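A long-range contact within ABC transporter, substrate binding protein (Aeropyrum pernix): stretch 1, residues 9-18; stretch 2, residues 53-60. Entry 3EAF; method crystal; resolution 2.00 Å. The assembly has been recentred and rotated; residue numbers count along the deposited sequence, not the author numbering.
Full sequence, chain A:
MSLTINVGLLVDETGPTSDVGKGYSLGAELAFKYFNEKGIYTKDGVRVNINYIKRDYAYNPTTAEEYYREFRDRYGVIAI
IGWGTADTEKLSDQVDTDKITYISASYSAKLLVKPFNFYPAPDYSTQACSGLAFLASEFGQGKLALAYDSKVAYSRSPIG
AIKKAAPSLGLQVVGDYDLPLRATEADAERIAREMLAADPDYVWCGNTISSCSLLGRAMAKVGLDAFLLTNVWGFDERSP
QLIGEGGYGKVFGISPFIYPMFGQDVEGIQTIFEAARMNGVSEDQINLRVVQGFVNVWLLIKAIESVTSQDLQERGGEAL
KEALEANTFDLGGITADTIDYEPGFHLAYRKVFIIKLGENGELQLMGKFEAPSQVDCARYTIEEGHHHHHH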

# COMPACT_ATOMS: atom_id res chain seq x y z
N LEU A 9 -12.13 -8.89 -7.20
CA LEU A 9 -11.74 -8.08 -6.05
C LEU A 9 -11.36 -9.02 -4.91
O LEU A 9 -12.23 -9.59 -4.25
CB LEU A 9 -12.88 -7.13 -5.64
CG LEU A 9 -12.69 -6.30 -4.36
CD1 LEU A 9 -11.44 -5.44 -4.43
CD2 LEU A 9 -13.92 -5.45 -4.09
N LEU A 10 -10.06 -9.17 -4.70
CA LEU A 10 -9.53 -10.04 -3.66
C LEU A 10 -9.18 -9.21 -2.42
O LEU A 10 -8.33 -8.32 -2.49
CB LEU A 10 -8.30 -10.80 -4.18
CG LEU A 10 -7.79 -12.00 -3.39
CD1 LEU A 10 -8.63 -13.24 -3.65
CD2 LEU A 10 -6.33 -12.25 -3.74
N VAL A 11 -9.85 -9.48 -1.31
CA VAL A 11 -9.70 -8.67 -0.10
C VAL A 11 -9.48 -9.51 1.16
O VAL A 11 -9.81 -10.70 1.19
CB VAL A 11 -10.91 -7.71 0.11
CG1 VAL A 11 -10.97 -6.66 -1.00
CG2 VAL A 11 -12.25 -8.47 0.21
N ASP A 12 -8.92 -8.87 2.18
CA ASP A 12 -8.87 -9.48 3.50
C ASP A 12 -9.79 -8.72 4.45
O ASP A 12 -9.44 -7.66 4.96
CB ASP A 12 -7.43 -9.51 4.05
CG ASP A 12 -7.34 -10.17 5.41
OD1 ASP A 12 -8.37 -10.67 5.90
OD2 ASP A 12 -6.23 -10.19 5.99
N GLU A 13 -10.99 -9.27 4.66
CA GLU A 13 -11.97 -8.64 5.54
C GLU A 13 -12.06 -9.27 6.93
O GLU A 13 -12.63 -8.68 7.85
CB GLU A 13 -13.35 -8.67 4.88
CG GLU A 13 -13.47 -7.76 3.67
CD GLU A 13 -14.86 -7.78 3.06
OE1 GLU A 13 -15.55 -8.82 3.17
OE2 GLU A 13 -15.27 -6.75 2.47
N THR A 14 -11.48 -10.45 7.09
CA THR A 14 -11.66 -11.22 8.32
C THR A 14 -10.36 -11.81 8.88
O THR A 14 -10.36 -12.35 9.99
CB THR A 14 -12.67 -12.38 8.11
OG1 THR A 14 -12.31 -13.14 6.95
CG2 THR A 14 -14.10 -11.84 7.95
N GLY A 15 -9.28 -11.70 8.12
CA GLY A 15 -7.99 -12.28 8.52
C GLY A 15 -7.04 -11.34 9.25
O GLY A 15 -7.45 -10.29 9.75
N PRO A 16 -5.74 -11.71 9.31
CA PRO A 16 -4.76 -11.00 10.14
C PRO A 16 -4.37 -9.61 9.61
O PRO A 16 -3.71 -8.85 10.33
CB PRO A 16 -3.55 -11.93 10.11
CG PRO A 16 -3.67 -12.64 8.80
CD PRO A 16 -5.14 -12.85 8.60
N THR A 17 -4.76 -9.28 8.38
CA THR A 17 -4.52 -7.95 7.84
C THR A 17 -5.85 -7.21 7.58
O THR A 17 -5.88 -6.22 6.85
CB THR A 17 -3.63 -7.96 6.56
OG1 THR A 17 -4.33 -8.58 5.48
CG2 THR A 17 -2.28 -8.65 6.81
N SER A 18 -6.93 -7.69 8.20
CA SER A 18 -8.23 -7.03 8.07
C SER A 18 -8.31 -5.70 8.84
O SER A 18 -9.20 -4.89 8.59
CB SER A 18 -9.39 -7.96 8.44
OG SER A 18 -9.26 -8.48 9.75
N ILE A 53 -16.36 -9.02 -8.76
CA ILE A 53 -16.64 -10.20 -7.96
C ILE A 53 -15.76 -10.16 -6.70
O ILE A 53 -14.55 -10.39 -6.77
CB ILE A 53 -16.42 -11.52 -8.79
CG1 ILE A 53 -17.31 -11.56 -10.04
CG2 ILE A 53 -16.69 -12.75 -7.94
CD1 ILE A 53 -16.61 -11.14 -11.33
N LYS A 54 -16.37 -9.85 -5.57
CA LYS A 54 -15.63 -9.70 -4.32
C LYS A 54 -15.45 -11.03 -3.60
O LYS A 54 -16.41 -11.78 -3.42
CB LYS A 54 -16.30 -8.69 -3.39
CG LYS A 54 -15.45 -8.33 -2.18
CD LYS A 54 -16.09 -7.25 -1.32
CE LYS A 54 -16.99 -7.86 -0.26
NZ LYS A 54 -17.42 -6.82 0.72
N ARG A 55 -14.22 -11.30 -3.19
CA ARG A 55 -13.89 -12.51 -2.45
C ARG A 55 -12.99 -12.19 -1.26
O ARG A 55 -11.89 -11.67 -1.43
CB ARG A 55 -13.20 -13.53 -3.37
CG ARG A 55 -14.08 -14.10 -4.48
CD ARG A 55 -15.14 -15.03 -3.91
NE ARG A 55 -15.96 -15.62 -4.95
CZ ARG A 55 -17.15 -15.15 -5.32
NH1 ARG A 55 -17.67 -14.08 -4.72
NH2 ARG A 55 -17.84 -15.77 -6.28
N ASP A 56 -13.47 -12.47 -0.05
CA ASP A 56 -12.66 -12.33 1.17
C ASP A 56 -11.84 -13.60 1.37
O ASP A 56 -12.37 -14.66 1.72
CB ASP A 56 -13.54 -12.04 2.39
CG ASP A 56 -12.79 -12.14 3.71
OD1 ASP A 56 -11.56 -11.89 3.77
OD2 ASP A 56 -13.44 -12.46 4.73
N TYR A 57 -10.53 -13.49 1.13
CA TYR A 57 -9.65 -14.66 1.25
C TYR A 57 -8.91 -14.73 2.58
O TYR A 57 -8.16 -15.69 2.83
CB TYR A 57 -8.68 -14.73 0.06
CG TYR A 57 -7.41 -13.91 0.17
CD1 TYR A 57 -6.16 -14.53 0.23
CD2 TYR A 57 -7.45 -12.52 0.20
CE1 TYR A 57 -4.98 -13.79 0.32
CE2 TYR A 57 -6.28 -11.76 0.29
CZ TYR A 57 -5.05 -12.41 0.35
OH TYR A 57 -3.89 -11.67 0.43
N ALA A 58 -9.12 -13.72 3.43
CA ALA A 58 -8.57 -13.67 4.79
C ALA A 58 -7.04 -13.86 4.89
O ALA A 58 -6.54 -14.44 5.86
CB ALA A 58 -9.32 -14.67 5.71
N TYR A 59 -6.32 -13.39 3.87
CA TYR A 59 -4.85 -13.46 3.79
C TYR A 59 -4.32 -14.89 3.65
O TYR A 59 -3.11 -15.13 3.75
CB TYR A 59 -4.20 -12.76 4.99
CG TYR A 59 -2.90 -12.04 4.69
CD1 TYR A 59 -2.87 -10.95 3.82
CD2 TYR A 59 -1.70 -12.44 5.28
CE1 TYR A 59 -1.68 -10.27 3.55
CE2 TYR A 59 -0.51 -11.78 5.01
CZ TYR A 59 -0.51 -10.70 4.15
OH TYR A 59 0.68 -10.05 3.89
N ASN A 60 -5.23 -15.83 3.43
CA ASN A 60 -4.90 -17.26 3.29
C ASN A 60 -4.41 -17.54 1.86
O ASN A 60 -5.16 -17.36 0.89
CB ASN A 60 -6.15 -18.09 3.63
CG ASN A 60 -5.90 -19.59 3.58
OD1 ASN A 60 -5.16 -20.10 2.74
ND2 ASN A 60 -6.56 -20.31 4.49
O HOH W 1 -16.42 -11.33 5.14

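Strands 9-11 and 53-56 run parallel, their N-to-C directions 18° apart and their axes 4.8 Å apart at closest approach. Four backbone hydrogen bonds, with N-H...acceptor angles of 153-172°, fix the register. Leu-9 N donates to Ile-53 O (2.9 Å, 160°) and Leu-9 O accepts from Arg-55 N (2.8 Å, 165°); Val-11 N then donates to Arg-55 O (3.0 Å, 172°) and Val-11 O accepts from Tyr-57 N (2.9 Å, 153°). Each of Leu-9 and Val-11 thus bonds to two residues spaced two apart, the parallel signature, and pairs with the residue between them, Lys-54 or Asp-56. Both carbonyls also receive a CA-H...O contact, from Lys-54 CA to Leu-9 O (3.4 Å) and from Asp-56 CA to Val-11 O (3.3 Å).

Side chains extend the contact into the loop after the first strand. Asp-56 engages the loop through both carboxylate oxygens: Glu-13 N donates to Asp-56 OD1 (2.8 Å, 167°) and Thr-14 OG1 to Asp-56 OD2 (2.6 Å). Glu-13 OE2 forms a salt bridge with Lys-54 NZ (2.8 Å). Two like-charged approaches accompany these bonds. Asp-12 OD1 lies 4.0 Å from Asp-56 OD1, but each oxygen accepts backbone NH groups, Asp-12 OD1 from Gly-15 N (2.6 Å) and Asp-56 OD1 also from Ala-58 N (3.1 Å). Glu-13 OE1 and Asp-56 OD2 are 4.5 Å apart, and a water donates to both, weakly to Glu-13 OE1.

Two tyrosines supply apolar contacts. Leu-10 CD2 sits 4.1 Å from the centroid of the Tyr-57 ring (CG through CZ), 12° off its normal, a CH-pi contact over the face. Thr-17 CG2 does likewise over Tyr-59, 3.7 Å from the centroid of the CG-to-CZ ring and 10° off normal, while Thr-17 OG1 donates to Asp-12 OD2 (2.5 Å). Pro-16 CD packs 3.7 Å from Tyr-59 CB.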